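Local coordinates for protein NalP translocator (Neisseria meningitidis, PDB 1UYN) that forms, as the translocator domain of an autotransporter, a hydrophilic outer-membrane pore through which the secreted protease passenger domain reaches the bacterial cell surface, at residues D23-G26 / R27-K30. Sequence-based numbering, arbitrary orientation.
Sequences DMQG and RRLK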
loop_
_atom_site.group_PDB
_atom_site.type_symbol
_atom_site.label_atom_id
_atom_site.label_comp_id
_atom_site.label_asym_id
_atom_site.label_seq_id
_atom_site.Cartn_x
_atom_site.Cartn_y
_atom_site.Cartn_z
ATOM N N ASP A 23 0.965 -1.754 6.210
ATOM C CA ASP A 23 0.373 -2.795 5.380
ATOM C C ASP A 23 -0.403 -2.101 4.275
ATOM O O ASP A 23 -0.291 -2.460 3.113
ATOM C CB ASP A 23 -0.528 -3.630 6.248
ATOM C CG ASP A 23 -1.100 -4.805 5.533
ATOM O OD1 ASP A 23 -0.361 -5.767 5.294
ATOM O OD2 ASP A 23 -2.294 -4.885 5.233
ATOM N N MET A 24 -1.149 -1.064 4.637
ATOM C CA MET A 24 -1.841 -0.250 3.651
ATOM C C MET A 24 -0.902 0.417 2.703
ATOM O O MET A 24 -1.196 0.487 1.520
ATOM C CB MET A 24 -2.734 0.802 4.310
ATOM C CG MET A 24 -4.199 0.352 4.375
ATOM S SD MET A 24 -5.167 1.223 5.571
ATOM C CE MET A 24 -6.142 -0.095 6.183
ATOM N N GLN A 25 0.205 0.921 3.229
ATOM C CA GLN A 25 1.257 1.579 2.464
ATOM C C GLN A 25 1.873 0.677 1.408
ATOM O O GLN A 25 2.259 1.158 0.362
ATOM C CB GLN A 25 2.370 2.070 3.374
ATOM C CG GLN A 25 3.248 3.114 2.752
ATOM C CD GLN A 25 2.673 4.528 2.837
ATOM O OE1 GLN A 25 1.455 4.707 2.845
ATOM N NE2 GLN A 25 3.559 5.547 2.845
ATOM N N GLY A 26 1.963 -0.623 1.641
ATOM C CA GLY A 26 2.507 -1.506 0.632
ATOM C C GLY A 26 1.604 -1.570 -0.592
ATOM O O GLY A 26 2.066 -1.770 -1.733
ATOM N N ARG A 27 0.302 -1.477 -0.377
ATOM C CA ARG A 27 -0.597 -1.510 -1.510
ATOM C C ARG A 27 -0.571 -0.158 -2.217
ATOM O O ARG A 27 -0.650 -0.117 -3.456
ATOM C CB ARG A 27 -2.009 -1.882 -1.101
ATOM C CG ARG A 27 -2.138 -3.321 -0.586
ATOM C CD ARG A 27 -3.559 -3.669 -0.286
ATOM N NE ARG A 27 -3.913 -3.115 1.001
ATOM C CZ ARG A 27 -3.576 -3.684 2.138
ATOM N NH1 ARG A 27 -2.886 -4.829 2.135
ATOM N NH2 ARG A 27 -3.930 -3.124 3.287
ATOM N N ARG A 28 -0.428 0.931 -1.458
ATOM C CA ARG A 28 -0.335 2.243 -2.094
ATOM C C ARG A 28 0.820 2.263 -3.066
ATOM O O ARG A 28 0.701 2.808 -4.158
ATOM C CB ARG A 28 -0.170 3.380 -1.074
ATOM C CG ARG A 28 -1.383 3.535 -0.222
ATOM C CD ARG A 28 -1.267 4.570 0.851
ATOM N NE ARG A 28 -2.441 4.559 1.747
ATOM C CZ ARG A 28 -2.409 4.229 3.039
ATOM N NH1 ARG A 28 -1.272 3.835 3.639
ATOM N NH2 ARG A 28 -3.527 4.263 3.740
ATOM N N LEU A 29 1.939 1.675 -2.663
ATOM C CA LEU A 29 3.106 1.590 -3.528
ATOM C C LEU A 29 2.832 0.686 -4.766
ATOM O O LEU A 29 3.291 0.974 -5.883
ATOM C CB LEU A 29 4.295 1.061 -2.735
ATOM C CG LEU A 29 5.625 1.193 -3.493
ATOM C CD1 LEU A 29 6.097 2.658 -3.563
ATOM C CD2 LEU A 29 6.675 0.311 -2.924
ATOM N N LYS A 30 2.093 -0.405 -4.557
ATOM C CA LYS A 30 1.734 -1.312 -5.648
ATOM C C LYS A 30 1.039 -0.512 -6.732
ATOM O O LYS A 30 1.315 -0.677 -7.903
ATOM C CB LYS A 30 0.789 -2.425 -5.161
ATOM C CG LYS A 30 1.333 -3.876 -5.203
ATOM C CD LYS A 30 0.736 -4.779 -3.995
ATOM C CE LYS A 30 1.809 -5.191 -2.933
ATOM N NZ LYS A 30 1.323 -5.180 -1.466
#
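Asp23 and Arg27 form an i to i+4 salt bridge on helix 12-34, which fills the pore of the 12-stranded antiparallel autotransporter barrel. Arg27 presents the end of its guanidinium, NH1 and NH2 together, to a single carboxylate oxygen. Arg27 NH2 lies 3.1 Å from Asp23 OD2, and Arg27 NH1 lies 3.2 Å from it. OD2 sits in the guanidinium plane but is met from above its own carboxylate plane; the two planes are 67° apart. A bend at chi3 (-80°) turns the Arg27 chain back toward Asp23, and Asp23 O comes to lie over one guanidinium face. The barrel wall supplies further partners: Asp52 for Arg27 NE, Arg266 for Asp23 OD1, and Tyr295 for both Asp23 OD2 and Arg27 NH1. The bent Lys30 side chain curls back round the Gly26 carbonyl oxygen. Lys30 NZ passes 3.5 Å from Gly26 O, but its salt bridge is to Glu233 of the wall.

The backbone bonds are those of an alpha helix. Arg28 N, Leu29 N and Lys30 N donate to the carbonyls of Met24, Gln25 and Gly26.

Arg28 pairs with a neutral partner, the Gln25 amide. Its chain is extended from CG to NE, and one guanidinium face covers Met24 CB, 3.4 Å from Arg28 NH1. Thr69 accepts from Arg28 NE, and Ser108 bonds to Gln25 NE2, so strand residues hold both polar groups. Gln25 bends at chi2 (83°), which brings its amide oxygen to the guanidinium edge. There Arg28 NH1 donates to Gln25 OE1 at 3.0 Å, slightly tilted from the amide's carbonyl plane.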